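Local atomic coordinates of pyridoxamine 5'-phosphate oxidase-related, FMN-binding (Mycobacterium smegmatis, PDB entry 3F7E), a protein that probably acts as a reductase that draws electrons from coenzyme F420, in the pyridoxamine 5'-phosphate oxidase-like, FMN-binding family. Residues T22-N32 against Q52-N60. Residues are numbered along the deposited sequence; the frame is centred on the assembly and turned at random.
Sequences TVRPDGTPQVN and QKYRNIKAN
The hydroxyl OG1 of T22 accepts a nearly straight hydrogen bond from ND2 of N56, 3.0 Å away and close to the N56 amide plane. T22 sets its hydroxyl between backbone N and carbonyl carbon (chi1 55°), which leaves its methyl CG2 to meet CG2 of I57 at 3.6 Å. The buried N56 amide is fixed at its other end as well: OD1 receives NE2 of Q52, from one helical turn earlier, at 2.9 Å, and lies beside CA and CG of R24. Here a short helix, 52-59, is docked against a beta hairpin, strands 18-23 and 29-34 joined through a type I turn from R24 to G27, 29-34 being the outermost strand within this chain of the antiparallel sheet of this split-barrel family. Q52 turns CG anti to its backbone N (chi1 -171°), which lays that CG over one face of the R24 guanidinium, 3.5 Å from NH1. Further along, the aliphatic chain of K53 passes Q30 and N32, with CE 3.4 Å from N32 ND2, while that ND2 donates to OE1 of Q30 on a lone pair. One water bridges V23 O to N56 O and another joins V23 N to N60 O. N60 OD1 accepts from A62 N.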
loop_
_atom_site.group_PDB
_atom_site.type_symbol
_atom_site.label_atom_id
_atom_site.label_comp_id
_atom_site.label_asym_id
_atom_site.label_seq_id
_atom_site.Cartn_x
_atom_site.Cartn_y
_atom_site.Cartn_z
ATOM N N THR A 22 -2.075 6.247 5.151
ATOM C CA THR A 22 -2.455 7.227 6.148
ATOM C C THR A 22 -3.937 7.552 5.899
ATOM O O THR A 22 -4.503 7.147 4.904
ATOM C CB THR A 22 -1.591 8.503 6.039
ATOM O OG1 THR A 22 -1.663 9.042 4.707
ATOM C CG2 THR A 22 -0.131 8.251 6.461
ATOM N N VAL A 23 -4.555 8.296 6.813
ATOM C CA VAL A 23 -5.956 8.664 6.642
ATOM C C VAL A 23 -6.035 10.180 6.642
ATOM O O VAL A 23 -5.432 10.840 7.502
ATOM C CB VAL A 23 -6.873 8.062 7.759
ATOM C CG1 VAL A 23 -8.318 8.285 7.434
ATOM C CG2 VAL A 23 -6.645 6.586 7.921
ATOM N N ARG A 24 -6.794 10.709 5.682
ATOM C CA ARG A 24 -7.042 12.144 5.641
ATOM C C ARG A 24 -8.040 12.579 6.736
ATOM O O ARG A 24 -8.808 11.784 7.243
ATOM C CB ARG A 24 -7.599 12.521 4.278
ATOM C CG ARG A 24 -6.672 12.182 3.122
ATOM C CD ARG A 24 -7.297 12.467 1.746
ATOM N NE ARG A 24 -6.293 12.342 0.692
ATOM C CZ ARG A 24 -5.749 13.370 0.036
ATOM N NH1 ARG A 24 -6.113 14.620 0.313
ATOM N NH2 ARG A 24 -4.832 13.146 -0.898
ATOM N N PRO A 25 -8.038 13.874 7.112
ATOM C CA PRO A 25 -9.040 14.383 8.053
ATOM C C PRO A 25 -10.488 14.105 7.658
ATOM O O PRO A 25 -11.335 14.006 8.544
ATOM C CB PRO A 25 -8.760 15.893 8.080
ATOM C CG PRO A 25 -7.283 15.973 7.833
ATOM C CD PRO A 25 -7.056 14.912 6.757
ATOM N N ASP A 26 -10.774 13.948 6.364
ATOM C CA ASP A 26 -12.134 13.616 5.905
ATOM C C ASP A 26 -12.469 12.116 6.017
ATOM O O ASP A 26 -13.555 11.679 5.620
ATOM C CB ASP A 26 -12.389 14.163 4.486
ATOM C CG ASP A 26 -11.682 13.372 3.394
ATOM O OD1 ASP A 26 -11.880 13.689 2.209
ATOM O OD2 ASP A 26 -10.920 12.435 3.691
ATOM N N GLY A 27 -11.532 11.327 6.538
ATOM C CA GLY A 27 -11.795 9.936 6.786
ATOM C C GLY A 27 -11.517 9.025 5.603
ATOM O O GLY A 27 -11.845 7.862 5.675
ATOM N N THR A 28 -10.951 9.549 4.514
ATOM C CA THR A 28 -10.607 8.692 3.371
ATOM C C THR A 28 -9.097 8.398 3.350
ATOM O O THR A 28 -8.321 9.193 3.838
ATOM C CB THR A 28 -11.062 9.315 2.035
ATOM O OG1 THR A 28 -10.312 10.503 1.764
ATOM C CG2 THR A 28 -12.572 9.677 2.055
ATOM N N PRO A 29 -8.683 7.238 2.814
ATOM C CA PRO A 29 -7.269 6.834 2.897
ATOM C C PRO A 29 -6.400 7.371 1.775
ATOM O O PRO A 29 -6.887 7.759 0.702
ATOM C CB PRO A 29 -7.355 5.309 2.857
ATOM C CG PRO A 29 -8.557 5.037 1.976
ATOM C CD PRO A 29 -9.533 6.164 2.233
ATOM N N GLN A 30 -5.102 7.364 2.049
ATOM C CA GLN A 30 -4.041 7.712 1.109
ATOM C C GLN A 30 -2.991 6.602 1.238
ATOM O O GLN A 30 -2.721 6.159 2.355
ATOM C CB GLN A 30 -3.397 9.062 1.527
ATOM C CG GLN A 30 -2.298 9.456 0.600
ATOM C CD GLN A 30 -1.833 10.862 0.777
ATOM O OE1 GLN A 30 -0.666 11.140 0.519
ATOM N NE2 GLN A 30 -2.723 11.766 1.198
ATOM N N VAL A 31 -2.363 6.176 0.130
ATOM C CA VAL A 31 -1.294 5.182 0.224
ATOM C C VAL A 31 -0.243 5.497 -0.842
ATOM O O VAL A 31 -0.562 5.815 -2.005
ATOM C CB VAL A 31 -1.855 3.730 0.140
ATOM C CG1 VAL A 31 -2.583 3.476 -1.169
ATOM C CG2 VAL A 31 -0.769 2.706 0.332
ATOM N N ASN A 32 1.018 5.382 -0.458
ATOM C CA ASN A 32 2.136 5.749 -1.325
ATOM C C ASN A 32 3.281 4.767 -1.147
ATOM O O ASN A 32 3.598 4.361 -0.021
ATOM C CB ASN A 32 2.666 7.147 -0.979
ATOM C CG ASN A 32 1.603 8.199 -1.104
ATOM O OD1 ASN A 32 1.247 8.583 -2.231
ATOM N ND2 ASN A 32 1.046 8.649 0.031
ATOM N N GLN A 52 0.481 16.480 1.696
ATOM C CA GLN A 52 -0.707 15.982 2.364
ATOM C C GLN A 52 -0.396 14.828 3.313
ATOM O O GLN A 52 -1.031 14.713 4.359
ATOM C CB GLN A 52 -1.779 15.545 1.358
ATOM C CG GLN A 52 -3.111 15.224 2.004
ATOM C CD GLN A 52 -3.721 16.411 2.741
ATOM O OE1 GLN A 52 -3.778 17.537 2.209
ATOM N NE2 GLN A 52 -4.183 16.168 3.969
ATOM N N LYS A 53 0.540 13.954 2.933
ATOM C CA LYS A 53 0.847 12.800 3.784
ATOM C C LYS A 53 1.271 13.259 5.182
ATOM O O LYS A 53 0.888 12.667 6.190
ATOM C CB LYS A 53 1.991 11.957 3.201
ATOM C CG LYS A 53 1.982 11.672 1.738
ATOM C CD LYS A 53 3.362 11.192 1.306
ATOM C CE LYS A 53 3.491 11.066 -0.199
ATOM N NZ LYS A 53 4.827 10.490 -0.538
ATOM N N TYR A 54 2.058 14.334 5.242
ATOM C CA TYR A 54 2.438 14.915 6.523
ATOM C C TYR A 54 1.250 15.477 7.292
ATOM O O TYR A 54 1.088 15.204 8.484
ATOM C CB TYR A 54 3.511 15.992 6.317
ATOM C CG TYR A 54 3.888 16.798 7.535
ATOM C CD1 TYR A 54 4.863 16.350 8.406
ATOM C CD2 TYR A 54 3.284 18.019 7.798
ATOM C CE1 TYR A 54 5.224 17.106 9.531
ATOM C CE2 TYR A 54 3.625 18.777 8.896
ATOM C CZ TYR A 54 4.594 18.318 9.765
ATOM O OH TYR A 54 4.922 19.086 10.850
ATOM N N ARG A 55 0.414 16.257 6.607
ATOM C CA ARG A 55 -0.792 16.769 7.253
ATOM C C ARG A 55 -1.688 15.653 7.787
ATOM O O ARG A 55 -2.267 15.775 8.864
ATOM C CB ARG A 55 -1.565 17.673 6.305
ATOM C CG ARG A 55 -0.795 18.901 5.943
ATOM C CD ARG A 55 -1.619 19.927 5.148
ATOM N NE ARG A 55 -1.938 19.520 3.776
ATOM C CZ ARG A 55 -1.147 19.698 2.714
ATOM N NH1 ARG A 55 -1.573 19.326 1.511
ATOM N NH2 ARG A 55 0.058 20.256 2.837
ATOM N N ASN A 56 -1.759 14.538 7.053
ATOM C CA ASN A 56 -2.580 13.415 7.509
ATOM C C ASN A 56 -2.085 12.927 8.875
ATOM O O ASN A 56 -2.883 12.714 9.816
ATOM C CB ASN A 56 -2.525 12.239 6.526
ATOM C CG ASN A 56 -3.193 12.538 5.201
ATOM O OD1 ASN A 56 -3.913 13.531 5.059
ATOM N ND2 ASN A 56 -2.967 11.657 4.237
ATOM N N ILE A 57 -0.777 12.725 9.006
ATOM C CA ILE A 57 -0.218 12.133 10.228
ATOM C C ILE A 57 -0.250 13.119 11.395
ATOM O O ILE A 57 -0.367 12.677 12.538
ATOM C CB ILE A 57 1.184 11.514 9.994
ATOM C CG1 ILE A 57 2.182 12.494 9.479
ATOM C CG2 ILE A 57 1.111 10.342 9.050
ATOM C CD1 ILE A 57 3.639 12.040 9.712
ATOM N N LYS A 58 -0.186 14.421 11.114
ATOM C CA LYS A 58 -0.328 15.402 12.182
ATOM C C LYS A 58 -1.721 15.354 12.796
ATOM O O LYS A 58 -1.870 15.607 13.998
ATOM C CB LYS A 58 -0.010 16.822 11.707
ATOM C CG LYS A 58 1.437 17.015 11.268
ATOM C CD LYS A 58 2.428 16.796 12.408
ATOM C CE LYS A 58 2.333 17.912 13.415
ATOM N NZ LYS A 58 2.829 19.189 12.812
ATOM N N ALA A 59 -2.749 15.018 12.001
ATOM C CA ALA A 59 -4.128 14.941 12.518
ATOM C C ALA A 59 -4.540 13.540 12.979
ATOM O O ALA A 59 -5.428 13.413 13.831
ATOM C CB ALA A 59 -5.107 15.480 11.476
ATOM N N ASN A 60 -3.891 12.499 12.449
ATOM C CA ASN A 60 -4.224 11.134 12.812
ATOM C C ASN A 60 -2.918 10.352 12.717
ATOM O O ASN A 60 -2.451 10.078 11.631
ATOM C CB ASN A 60 -5.269 10.562 11.855
ATOM C CG ASN A 60 -5.687 9.168 12.224
ATOM O OD1 ASN A 60 -4.980 8.444 12.942
ATOM N ND2 ASN A 60 -6.860 8.764 11.727
HETATM O O HOH W 1 -2.928 8.663 9.208
HETATM O O HOH W 2 -5.641 12.912 9.193
HETATM O O HOH W 3 -8.618 10.599 10.127
#